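Local coordinates for chromosome partition protein Smc (Pyrococcus furiosus, PDB 3NWC), which is probably required for chromosome condensation and partitioning, probably binding single-stranded DNA, and dimerises through a hinge domain near the middle of the molecule, at residues 51-62 with 126-134. Sequence-based numbering, arbitrary orientation. Where two conformers were deposited one is given.
Sequences YALAIEVALGNR and FALGDTVIV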
loop_
_atom_site.group_PDB
_atom_site.type_symbol
_atom_site.label_atom_id
_atom_site.label_comp_id
_atom_site.label_asym_id
_atom_site.label_seq_id
_atom_site.Cartn_x
_atom_site.Cartn_y
_atom_site.Cartn_z
ATOM N N TYR A 51 12.978 -3.382 -17.691
ATOM C CA TYR A 51 12.678 -3.255 -16.260
ATOM C C TYR A 51 11.379 -2.518 -15.985
ATOM O O TYR A 51 11.078 -2.187 -14.833
ATOM C CB TYR A 51 13.834 -2.567 -15.518
ATOM C CG TYR A 51 15.140 -3.278 -15.744
ATOM C CD1 TYR A 51 15.358 -4.534 -15.205
ATOM C CD2 TYR A 51 16.141 -2.707 -16.520
ATOM C CE1 TYR A 51 16.548 -5.207 -15.429
ATOM C CE2 TYR A 51 17.327 -3.367 -16.743
ATOM C CZ TYR A 51 17.526 -4.612 -16.200
ATOM O OH TYR A 51 18.714 -5.273 -16.423
ATOM N N ALA A 52 10.601 -2.266 -17.035
ATOM C CA ALA A 52 9.359 -1.515 -16.871
ATOM C C ALA A 52 8.393 -2.165 -15.894
ATOM O O ALA A 52 7.798 -1.483 -15.071
ATOM C CB ALA A 52 8.681 -1.288 -18.203
ATOM N N LEU A 53 8.213 -3.472 -15.996
ATOM C CA LEU A 53 7.325 -4.174 -15.069
ATOM C C LEU A 53 7.915 -4.196 -13.651
ATOM O O LEU A 53 7.227 -3.946 -12.662
ATOM C CB LEU A 53 7.029 -5.596 -15.578
ATOM C CG LEU A 53 6.119 -6.508 -14.744
ATOM C CD1 LEU A 53 4.727 -5.882 -14.515
ATOM C CD2 LEU A 53 5.979 -7.862 -15.411
ATOM N N ALA A 54 9.205 -4.490 -13.551
ATOM C CA ALA A 54 9.848 -4.518 -12.236
ATOM C C ALA A 54 9.695 -3.201 -11.481
ATOM O O ALA A 54 9.440 -3.186 -10.274
ATOM C CB ALA A 54 11.332 -4.887 -12.395
ATOM N N ILE A 55 9.853 -2.088 -12.191
ATOM C CA ILE A 55 9.732 -0.769 -11.577
ATOM C C ILE A 55 8.270 -0.429 -11.244
ATOM O O ILE A 55 7.991 0.133 -10.185
ATOM C CB ILE A 55 10.356 0.332 -12.469
ATOM C CG1 ILE A 55 11.872 0.094 -12.564
ATOM C CG2 ILE A 55 10.082 1.708 -11.895
ATOM C CD1 ILE A 55 12.524 -0.024 -11.187
ATOM N N GLU A 56 7.348 -0.760 -12.144
ATOM C CA GLU A 56 5.923 -0.583 -11.837
ATOM C C GLU A 56 5.575 -1.325 -10.548
ATOM O O GLU A 56 4.930 -0.764 -9.654
ATOM C CB GLU A 56 5.058 -1.089 -12.994
ATOM C CG GLU A 56 3.555 -1.172 -12.680
ATOM C CD GLU A 56 2.920 0.181 -12.449
ATOM O OE1 GLU A 56 3.365 1.171 -13.063
ATOM O OE2 GLU A 56 1.962 0.251 -11.651
ATOM N N VAL A 57 5.981 -2.591 -10.461
ATOM C CA VAL A 57 5.694 -3.404 -9.274
ATOM C C VAL A 57 6.401 -2.872 -8.021
ATOM O O VAL A 57 5.810 -2.783 -6.929
ATOM C CB VAL A 57 6.056 -4.895 -9.519
ATOM C CG1 VAL A 57 5.986 -5.704 -8.233
ATOM C CG2 VAL A 57 5.151 -5.500 -10.611
ATOM N N ALA A 58 7.672 -2.517 -8.155
ATOM C CA ALA A 58 8.398 -2.090 -6.964
ATOM C C ALA A 58 7.913 -0.745 -6.414
ATOM O O ALA A 58 8.002 -0.486 -5.204
ATOM C CB ALA A 58 9.913 -2.067 -7.214
ATOM N N LEU A 59 7.446 0.133 -7.299
ATOM C CA LEU A 59 6.854 1.394 -6.857
ATOM C C LEU A 59 5.489 1.141 -6.235
ATOM O O LEU A 59 5.158 1.695 -5.191
ATOM C CB LEU A 59 6.677 2.343 -8.029
ATOM C CG LEU A 59 7.648 3.479 -8.288
ATOM C CD1 LEU A 59 7.084 4.360 -9.390
ATOM C CD2 LEU A 59 7.842 4.294 -7.021
ATOM N N GLY A 60 4.690 0.304 -6.888
ATOM C CA GLY A 60 3.342 0.026 -6.409
ATOM C C GLY A 60 2.574 1.313 -6.153
ATOM O O GLY A 60 2.598 2.231 -6.979
ATOM N N ASN A 61 1.904 1.391 -5.007
ATOM C CA ASN A 61 1.092 2.562 -4.679
ATOM C C ASN A 61 1.913 3.822 -4.485
ATOM O O ASN A 61 1.387 4.931 -4.527
ATOM C CB ASN A 61 0.262 2.318 -3.418
ATOM C CG ASN A 61 -0.923 1.430 -3.671
ATOM O OD1 ASN A 61 -1.332 1.237 -4.816
ATOM N ND2 ASN A 61 -1.495 0.887 -2.603
ATOM N N ARG A 62 3.206 3.665 -4.266
ATOM C CA ARG A 62 4.051 4.829 -4.062
ATOM C C ARG A 62 4.032 5.712 -5.299
ATOM O O ARG A 62 4.246 6.906 -5.217
ATOM C CB ARG A 62 5.482 4.415 -3.715
ATOM C CG ARG A 62 5.594 3.691 -2.389
ATOM C CD ARG A 62 4.842 4.436 -1.317
ATOM N NE ARG A 62 4.977 3.791 -0.020
ATOM C CZ ARG A 62 4.555 4.319 1.121
ATOM N NH1 ARG A 62 3.975 5.517 1.132
ATOM N NH2 ARG A 62 4.729 3.651 2.252
ATOM N N PHE A 126 13.457 6.902 -0.963
ATOM C CA PHE A 126 12.496 6.366 -0.003
ATOM C C PHE A 126 11.674 5.243 -0.655
ATOM O O PHE A 126 11.454 4.194 -0.057
ATOM C CB PHE A 126 11.563 7.455 0.528
ATOM C CG PHE A 126 10.210 6.932 0.919
ATOM C CD1 PHE A 126 10.037 6.244 2.112
ATOM C CD2 PHE A 126 9.133 7.092 0.077
ATOM C CE1 PHE A 126 8.801 5.743 2.453
ATOM C CE2 PHE A 126 7.901 6.597 0.415
ATOM C CZ PHE A 126 7.737 5.927 1.607
ATOM N N ALA A 127 11.232 5.449 -1.893
ATOM C CA ALA A 127 10.374 4.451 -2.541
ATOM C C ALA A 127 11.137 3.239 -3.082
ATOM O O ALA A 127 10.659 2.104 -3.019
ATOM C CB ALA A 127 9.566 5.101 -3.672
ATOM N N LEU A 128 12.317 3.486 -3.647
ATOM C CA LEU A 128 13.010 2.462 -4.417
ATOM C C LEU A 128 14.442 2.212 -3.970
ATOM O O LEU A 128 15.111 1.353 -4.527
ATOM C CB LEU A 128 13.020 2.855 -5.896
ATOM C CG LEU A 128 11.629 2.806 -6.554
ATOM C CD1 LEU A 128 11.687 3.453 -7.931
ATOM C CD2 LEU A 128 11.184 1.354 -6.664
ATOM N N GLY A 129 14.887 2.953 -2.962
ATOM C CA GLY A 129 16.294 2.958 -2.557
ATOM C C GLY A 129 16.888 1.671 -2.024
ATOM O O GLY A 129 18.101 1.478 -2.085
ATOM N N ASP A 130 16.062 0.783 -1.484
ATOM C CA ASP A 130 16.588 -0.506 -1.072
ATOM C C ASP A 130 16.020 -1.658 -1.883
ATOM O O ASP A 130 16.164 -2.811 -1.503
ATOM C CB ASP A 130 16.447 -0.724 0.448
ATOM C CG ASP A 130 15.003 -0.932 0.900
ATOM O OD1 ASP A 130 14.054 -0.685 0.128
ATOM O OD2 ASP A 130 14.818 -1.343 2.063
ATOM N N THR A 131 15.411 -1.339 -3.028
ATOM C CA THR A 131 14.915 -2.386 -3.913
ATOM C C THR A 131 15.984 -2.899 -4.870
ATOM O O THR A 131 16.649 -2.131 -5.549
ATOM C CB THR A 131 13.684 -1.927 -4.738
ATOM O OG1 THR A 131 12.672 -1.476 -3.841
ATOM C CG2 THR A 131 13.128 -3.081 -5.558
ATOM N N VAL A 132 16.091 -4.217 -4.937
ATOM C CA VAL A 132 16.955 -4.879 -5.886
ATOM C C VAL A 132 16.150 -5.702 -6.870
ATOM O O VAL A 132 15.158 -6.349 -6.511
ATOM C CB VAL A 132 17.972 -5.774 -5.125
ATOM C CG1 VAL A 132 18.875 -6.502 -6.088
ATOM C CG2 VAL A 132 18.773 -4.926 -4.150
ATOM N N ILE A 133 16.570 -5.654 -8.132
ATOM C CA ILE A 133 15.935 -6.427 -9.187
ATOM C C ILE A 133 16.707 -7.726 -9.359
ATOM O O ILE A 133 17.936 -7.718 -9.512
ATOM C CB ILE A 133 15.932 -5.651 -10.510
ATOM C CG1 ILE A 133 15.279 -4.277 -10.315
ATOM C CG2 ILE A 133 15.234 -6.450 -11.601
ATOM C CD1 ILE A 133 15.397 -3.356 -11.523
ATOM N N VAL A 134 15.979 -8.834 -9.301
ATOM C CA VAL A 134 16.538 -10.162 -9.493
ATOM C C VAL A 134 15.774 -10.860 -10.622
ATOM O O VAL A 134 14.660 -10.461 -10.973
ATOM C CB VAL A 134 16.460 -10.993 -8.202
ATOM C CG1 VAL A 134 17.062 -10.209 -7.033
ATOM C CG2 VAL A 134 15.023 -11.362 -7.894
HETATM O O HOH W 1 8.003 1.540 -3.008
#
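A58 and L128 meet at the middle of a helix-on-sheet contact inside the SMC hinge domain, where helix 52-59 runs roughly antiparallel to strand 131-134, its axis 9.9 Å away at closest, and also covers the end of helix 121-128. The methyl of A58 touches two partners, from directions roughly at right angles: L128 CD2 lies 3.7 Å from A58 CB, and T131 CG2 approaches the same methyl from the strand. The two methyls of L128 divide between neighbouring helix residues, for the other one, CD1, meets L59 CD2 at 4.0 Å, the two leucine side chains crossing at about a right angle. A valine in place of L128, with its shorter side chain, would probably leave a gap beside A58 and L59. Farther along the strand, I133 packs against the start of the helix; CG1 stands beside its backbone N (chi1 -55°), which carries CD1 to 3.9 Å from Y51 CD1, while CG2 faces A54 CB. At the other end, the R62 guanidinium presents a face to the edge of the F126 ring, the planes 77° apart, with R62 CZ 3.6 Å from F126 CZ. The charged end of R62 continues to the dimer interface, in a salt bridge with E158 of the second subunit. Between the leucine contact and the R62-F126 pair, a water donates to both A58 O, at 3.0 Å, and A127 O, at 2.7 Å.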